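Local coordinates for phenazine biosynthesis protein, PhzF family (Bacillus anthracis, PDB 3EDN) that has no established function of its own but belongs to the PhzF family, whose namesake is an isomerase of phenazine biosynthesis, and is probably a related isomerase, at residues L52-E55 with V56-I59; L138-I142 with G143-N147; G237-Y240 with A241-E245. All blocks are in the same frame, centred on the assembly; numbering follows the deposited sequence.

All three contacts are local turns or helix segments of one chain with a diaminopimelate epimerase-like fold. They follow one another in series, and none nests in or crosses another. From the N terminus, interaction 1 comes first and closes the loop that turns strand 48-52 back into strand 59-64. Interaction 2 ends helix 135-141 and starts the loop toward strand 156-159. Interaction 3 is the last part of helix 230-244, ahead of strand 251-258. The centres of interactions 1 and 2 lie 48 Å apart, on opposite sides of the chain's centre. Interactions 2 and 3 are closer, about 11 Å between nearest atoms, but do not touch.

Interaction 1: L52-E55 with V56-I59; sequences LSSE and VADI
Ser-54 and Val-56 owe their meeting to two first torsions. With chi1 of 180°, Ser-54 swings OG away from its own N and in under the following turn, while chi1 of -65° at Val-56 sets CG1 beside its backbone N and leaves CG2 over the serine hydroxyl, 3.6 Å from Ser-54 OG. That hydroxyl accepts two backbone protons. Val-56 N gives it a nearly straight bond, 3.1 Å to Ser-54 OG with 165° at the hydrogen, which makes an ST turn. Ala-57 N also reaches Ser-54 OG, at 3.0 Å, but that bond is bent and weak. Ser-54 OG is further hydrogen-bonded to Glu-99, so three partners hold the hydroxyl in place. Ala-57 CB packs against the same hydroxyl, 3.8 Å from Ser-54 OG. Two waters bridge the polar backbone: one accepts from Ser-54 N at 2.9 Å and bonds only weakly to Asp-58 O, and the other sits 2.6 Å from Ala-57 O and 3.3 Å from Ser-54 O, though it cannot serve all the oxygens around it at once. At the mouth of the turn Ile-59 CB lies 3.9 Å from Leu-52 O. The whole is the connection of a beta hairpin, in which strand 48-52 turns back antiparallel into strand 59-64. Ile-59 and Asp-58 also bond to strand 95-100, Ile-59 packs on Ile-81 and Leu-84 of helix 74-86, and Val-56 and Glu-55 rest on Met-1 and Lys-2 of the second subunit.

Interaction 2: L138-I142 with G143-N147; sequences LAHSI and GLEVN
Gly-143 N donates to His-140 O at 3.0 Å, the first of the two bonds that end helix 135-141 in a Schellman motif. Its positive phi of 78°, readily adopted by glycine, turns the chain out of the helix. Leu-144 follows with the second bond, Leu-144 N to Ala-139 O at 2.8 Å. That oxygen also accepts from Ile-142 N, which arrives from the other face of the carbonyl plane. The side chain of Leu-144, with CG beside its own N, reaches back across Ile-142, and the two delta methyls, Leu-144 CD1 and Ile-142 CD1, meet at 3.8 Å. Leu-144 O sits at the edge of the His-140 ring, 3.1 Å from His-140 CD2. Glu-145, its chain bent at chi2 (-69°), curls back so that His-140 NE2 donates to Glu-145 OE1 at 3.0 Å. The acceptor is in the plane of the imidazole, whereas the donor comes from above the carboxylate plane; the two groups are turned 75° against each other. The backbone of Glu-145 covers Ala-139, with Glu-145 O 3.6 Å from Ala-139 CB, and Val-146 begins a 3-10 turn. Chemically, the carbonyls of Ala-139 and His-140, near the helix end, find donors in the turn, and the nearby carboxylate would probably favour a protonated, positively charged His-140 on this exposed side.

Interaction 3: G237-Y240 with A241-E245; sequences GAYY and ATYVE
Tyr-240 O is gripped by two successive amides: Val-244 N at 2.9 Å and Glu-245 N at 2.8 Å approach it from opposite faces of its carbonyl plane. The bond from Glu-245 spans five residues and marks a pi-type widening of the helix near its end. Tyr-239 O likewise takes two donors: Tyr-243 N nearly along the C=O axis, and Thr-242 N from well above the carbonyl plane. Thr-242 OG1, held beside its own N by chi1 of -54°, donates to Ala-238 O at 2.6 Å, a side-chain bond running back along the helix. Tyr-243 CD2 sits over one face of the Tyr-239 ring, 3.3 Å above its plane and displaced toward the rim; the two rings meet obliquely, their planes 44° apart. Tyr-240, by contrast, meets Val-244 CG1 through CE1 at 3.7 Å and runs alongside Glu-245, its OH 3.4 Å from Glu-245 CG. This is the last part of helix 230-244. The Tyr-239 ring packs on strands 156-159 and 163-168, and its OH is hydrogen-bonded to Pro-154 O in the loop before the first of them, while Tyr-240 and Ala-241 pack on strand 251-258.

Interaction 1: L52-E55 with V56-I59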
loop_
_atom_site.group_PDB
_atom_site.type_symbol
_atom_site.label_atom_id
_atom_site.label_comp_id
_atom_site.label_asym_id
_atom_site.label_seq_id
_atom_site.Cartn_x
_atom_site.Cartn_y
_atom_site.Cartn_z
ATOM N N LEU A 52 7.138 6.335 6.116
ATOM C CA LEU A 52 5.674 6.475 6.139
ATOM C C LEU A 52 5.179 6.992 7.486
ATOM O O LEU A 52 5.908 6.981 8.482
ATOM C CB LEU A 52 5.032 5.113 5.873
ATOM C CG LEU A 52 5.402 4.549 4.500
ATOM C CD1 LEU A 52 5.285 3.036 4.407
ATOM C CD2 LEU A 52 4.503 5.191 3.465
ATOM N N SER A 53 3.934 7.456 7.503
ATOM C CA SER A 53 3.314 7.901 8.753
ATOM C C SER A 53 2.877 6.687 9.571
ATOM O O SER A 53 2.585 5.633 9.021
ATOM C CB SER A 53 2.099 8.804 8.473
ATOM O OG SER A 53 2.494 10.053 7.915
ATOM N N SER A 54 2.812 6.852 10.896
ATOM C CA SER A 54 2.438 5.754 11.793
ATOM C C SER A 54 1.434 6.209 12.833
ATOM O O SER A 54 1.554 7.309 13.346
ATOM C CB SER A 54 3.662 5.196 12.536
ATOM O OG SER A 54 3.268 4.136 13.407
ATOM N N GLU A 55 0.499 5.314 13.162
ATOM C CA GLU A 55 -0.473 5.521 14.238
ATOM C C GLU A 55 0.091 5.174 15.613
ATOM O O GLU A 55 -0.475 5.568 16.635
ATOM C CB GLU A 55 -1.700 4.639 14.001
ATOM C CG GLU A 55 -2.515 4.999 12.763
ATOM C CD GLU A 55 -3.355 6.243 12.974
ATOM O OE1 GLU A 55 -3.905 6.410 14.085
ATOM O OE2 GLU A 55 -3.458 7.060 12.036
ATOM N N VAL A 56 1.196 4.430 15.642
ATOM C CA VAL A 56 1.642 3.789 16.881
ATOM C C VAL A 56 3.130 3.966 17.176
ATOM O O VAL A 56 3.621 3.436 18.171
ATOM C CB VAL A 56 1.335 2.272 16.868
ATOM C CG1 VAL A 56 -0.165 2.021 16.855
ATOM C CG2 VAL A 56 2.010 1.592 15.680
ATOM N N ALA A 57 3.839 4.684 16.312
ATOM C CA ALA A 57 5.290 4.920 16.490
ATOM C C ALA A 57 5.676 6.246 15.856
ATOM O O ALA A 57 4.850 6.877 15.192
ATOM C CB ALA A 57 6.112 3.796 15.869
ATOM N N ASP A 58 6.927 6.667 16.022
ATOM C CA ASP A 58 7.365 7.937 15.459
ATOM C C ASP A 58 7.209 7.933 13.936
ATOM O O ASP A 58 6.708 8.890 13.337
ATOM C CB ASP A 58 8.809 8.248 15.852
ATOM C CG ASP A 58 8.964 8.496 17.344
ATOM O OD1 ASP A 58 8.143 9.262 17.917
ATOM O OD2 ASP A 58 9.894 7.932 17.963
ATOM N N ILE A 59 7.651 6.843 13.320
ATOM C CA ILE A 59 7.514 6.644 11.884
ATOM C C ILE A 59 7.199 5.193 11.598
ATOM O O ILE A 59 7.286 4.350 12.486
ATOM C CB ILE A 59 8.788 7.048 11.092
ATOM C CG1 ILE A 59 9.948 6.095 11.400
ATOM C CG2 ILE A 59 9.196 8.477 11.399
ATOM C CD1 ILE A 59 11.124 6.251 10.413
HETATM O O HOH W 1 3.799 9.435 11.798
HETATM O O HOH W 2 3.720 9.237 14.840
#

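Interaction 2: L138-I142 with G143-N147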
loop_
_atom_site.group_PDB
_atom_site.type_symbol
_atom_site.label_atom_id
_atom_site.label_comp_id
_atom_site.label_asym_id
_atom_site.label_seq_id
_atom_site.Cartn_x
_atom_site.Cartn_y
_atom_site.Cartn_z
ATOM N N LEU A 138 33.245 -28.552 3.056
ATOM C CA LEU A 138 32.966 -27.151 3.343
ATOM C C LEU A 138 34.071 -26.264 2.788
ATOM O O LEU A 138 33.801 -25.262 2.124
ATOM C CB LEU A 138 32.828 -26.951 4.846
ATOM C CG LEU A 138 32.581 -25.522 5.346
ATOM C CD1 LEU A 138 31.281 -24.976 4.785
ATOM C CD2 LEU A 138 32.563 -25.505 6.865
ATOM N N ALA A 139 35.322 -26.628 3.048
ATOM C CA ALA A 139 36.449 -25.859 2.536
ATOM C C ALA A 139 36.397 -25.773 1.011
ATOM O O ALA A 139 36.572 -24.712 0.417
ATOM C CB ALA A 139 37.765 -26.471 3.008
ATOM N N HIS A 140 36.149 -26.906 0.371
ATOM C CA HIS A 140 36.096 -26.944 -1.077
ATOM C C HIS A 140 34.964 -26.066 -1.637
ATOM O O HIS A 140 35.100 -25.476 -2.717
ATOM C CB HIS A 140 35.955 -28.387 -1.569
ATOM C CG HIS A 140 37.225 -29.185 -1.493
ATOM N ND1 HIS A 140 37.252 -30.554 -1.679
ATOM C CD2 HIS A 140 38.505 -28.813 -1.249
ATOM C CE1 HIS A 140 38.499 -30.984 -1.562
ATOM N NE2 HIS A 140 39.278 -29.949 -1.297
ATOM N N SER A 141 33.857 -25.979 -0.899
ATOM C CA SER A 141 32.679 -25.222 -1.369
ATOM C C SER A 141 32.974 -23.730 -1.461
ATOM O O SER A 141 32.293 -23.000 -2.192
ATOM C CB SER A 141 31.459 -25.473 -0.471
ATOM O OG SER A 141 31.547 -24.772 0.753
ATOM N N ILE A 142 33.977 -23.285 -0.705
ATOM C CA ILE A 142 34.432 -21.898 -0.773
ATOM C C ILE A 142 35.807 -21.758 -1.427
ATOM O O ILE A 142 36.483 -20.746 -1.259
ATOM C CB ILE A 142 34.368 -21.174 0.607
ATOM C CG1 ILE A 142 35.133 -21.918 1.706
ATOM C CG2 ILE A 142 32.915 -20.996 1.051
ATOM C CD1 ILE A 142 35.077 -21.190 3.063
ATOM N N GLY A 143 36.211 -22.775 -2.188
ATOM C CA GLY A 143 37.408 -22.676 -3.006
ATOM C C GLY A 143 38.716 -22.845 -2.257
ATOM O O GLY A 143 39.767 -22.444 -2.749
ATOM N N LEU A 144 38.650 -23.457 -1.074
ATOM C CA LEU A 144 39.810 -23.628 -0.211
ATOM C C LEU A 144 40.174 -25.098 -0.025
ATOM O O LEU A 144 39.488 -25.994 -0.523
ATOM C CB LEU A 144 39.526 -23.024 1.160
ATOM C CG LEU A 144 39.250 -21.521 1.180
ATOM C CD1 LEU A 144 38.879 -21.133 2.609
ATOM C CD2 LEU A 144 40.457 -20.758 0.704
ATOM N N GLU A 145 41.261 -25.338 0.704
ATOM C CA GLU A 145 41.594 -26.690 1.135
ATOM C C GLU A 145 41.422 -26.773 2.642
ATOM O O GLU A 145 41.313 -25.749 3.330
ATOM C CB GLU A 145 43.017 -27.095 0.717
ATOM C CG GLU A 145 43.279 -27.048 -0.783
ATOM C CD GLU A 145 42.514 -28.115 -1.553
ATOM O OE1 GLU A 145 42.103 -29.126 -0.936
ATOM O OE2 GLU A 145 42.322 -27.942 -2.782
ATOM N N VAL A 146 41.392 -27.989 3.168
ATOM C CA VAL A 146 41.032 -28.185 4.567
ATOM C C VAL A 146 42.004 -27.532 5.580
ATOM O O VAL A 146 41.610 -27.140 6.689
ATOM C CB VAL A 146 40.761 -29.689 4.876
ATOM C CG1 VAL A 146 42.073 -30.487 5.024
ATOM C CG2 VAL A 146 39.902 -29.826 6.106
ATOM N N ASN A 147 43.269 -27.389 5.187
ATOM C CA ASN A 147 44.255 -26.763 6.063
ATOM C C ASN A 147 44.251 -25.241 5.982
ATOM O O ASN A 147 45.085 -24.584 6.592
ATOM C CB ASN A 147 45.670 -27.302 5.809
ATOM C CG ASN A 147 46.194 -26.961 4.428
ATOM O OD1 ASN A 147 45.429 -26.582 3.526
ATOM N ND2 ASN A 147 47.510 -27.112 4.239
#

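Interaction 3: G237-Y240 with A241-E245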
loop_
_atom_site.group_PDB
_atom_site.type_symbol
_atom_site.label_atom_id
_atom_site.label_comp_id
_atom_site.label_asym_id
_atom_site.label_seq_id
_atom_site.Cartn_x
_atom_site.Cartn_y
_atom_site.Cartn_z
ATOM N N GLY A 237 29.564 -11.157 16.638
ATOM C CA GLY A 237 29.775 -10.583 17.977
ATOM C C GLY A 237 29.449 -11.591 19.063
ATOM O O GLY A 237 30.193 -11.738 20.038
ATOM N N ALA A 238 28.319 -12.272 18.910
ATOM C CA ALA A 238 27.939 -13.303 19.873
ATOM C C ALA A 238 28.972 -14.414 19.894
ATOM O O ALA A 238 29.286 -14.954 20.949
ATOM C CB ALA A 238 26.585 -13.870 19.538
ATOM N N TYR A 239 29.454 -14.784 18.717
ATOM C CA TYR A 239 30.464 -15.819 18.583
ATOM C C TYR A 239 31.735 -15.388 19.314
ATOM O O TYR A 239 32.325 -16.160 20.073
ATOM C CB TYR A 239 30.740 -16.058 17.094
ATOM C CG TYR A 239 31.736 -17.148 16.815
ATOM C CD1 TYR A 239 31.316 -18.438 16.496
ATOM C CD2 TYR A 239 33.099 -16.888 16.833
ATOM C CE1 TYR A 239 32.236 -19.437 16.225
ATOM C CE2 TYR A 239 34.024 -17.882 16.559
ATOM C CZ TYR A 239 33.592 -19.150 16.283
ATOM O OH TYR A 239 34.529 -20.101 15.990
ATOM N N TYR A 240 32.162 -14.146 19.104
ATOM C CA TYR A 240 33.369 -13.618 19.736
ATOM C C TYR A 240 33.256 -13.691 21.245
ATOM O O TYR A 240 34.188 -14.136 21.922
ATOM C CB TYR A 240 33.544 -12.165 19.294
ATOM C CG TYR A 240 34.851 -11.493 19.651
ATOM C CD1 TYR A 240 35.996 -11.723 18.906
ATOM C CD2 TYR A 240 34.921 -10.597 20.707
ATOM C CE1 TYR A 240 37.187 -11.087 19.202
ATOM C CE2 TYR A 240 36.102 -9.953 21.017
ATOM C CZ TYR A 240 37.229 -10.205 20.263
ATOM O OH TYR A 240 38.413 -9.568 20.560
ATOM N N ALA A 241 32.113 -13.265 21.765
ATOM C CA ALA A 241 31.868 -13.253 23.206
ATOM C C ALA A 241 31.748 -14.666 23.780
ATOM O O ALA A 241 31.918 -14.844 24.979
ATOM C CB ALA A 241 30.604 -12.441 23.521
ATOM N N THR A 242 31.450 -15.652 22.933
ATOM C CA THR A 242 31.202 -17.027 23.386
ATOM C C THR A 242 32.436 -17.926 23.238
ATOM O O THR A 242 32.657 -18.816 24.078
ATOM C CB THR A 242 29.984 -17.646 22.641
ATOM O OG1 THR A 242 28.841 -16.789 22.786
ATOM C CG2 THR A 242 29.630 -19.029 23.213
ATOM N N TYR A 243 33.249 -17.685 22.207
ATOM C CA TYR A 243 34.388 -18.554 21.888
ATOM C C TYR A 243 35.758 -17.892 21.934
ATOM O O TYR A 243 36.778 -18.581 22.050
ATOM C CB TYR A 243 34.219 -19.167 20.489
ATOM C CG TYR A 243 32.969 -19.996 20.308
ATOM C CD1 TYR A 243 32.870 -21.276 20.847
ATOM C CD2 TYR A 243 31.890 -19.505 19.591
ATOM C CE1 TYR A 243 31.727 -22.032 20.674
ATOM C CE2 TYR A 243 30.742 -20.251 19.415
ATOM C CZ TYR A 243 30.661 -21.515 19.963
ATOM O OH TYR A 243 29.502 -22.244 19.784
ATOM N N VAL A 244 35.808 -16.566 21.819
ATOM C CA VAL A 244 37.087 -15.895 21.617
ATOM C C VAL A 244 37.522 -15.096 22.843
ATOM O O VAL A 244 38.596 -15.338 23.401
ATOM C CB VAL A 244 37.079 -15.001 20.353
ATOM C CG1 VAL A 244 38.469 -14.429 20.089
ATOM C CG2 VAL A 244 36.592 -15.785 19.145
ATOM N N GLU A 245 36.687 -14.151 23.260
ATOM C CA GLU A 245 36.985 -13.316 24.416
ATOM C C GLU A 245 35.793 -13.368 25.349
ATOM O O GLU A 245 34.880 -12.548 25.251
ATOM C CB GLU A 245 37.265 -11.871 23.987
ATOM C CG GLU A 245 38.572 -11.662 23.207
ATOM C CD GLU A 245 39.811 -11.995 24.021
ATOM O OE1 GLU A 245 39.744 -11.934 25.267
ATOM O OE2 GLU A 245 40.854 -12.313 23.415
#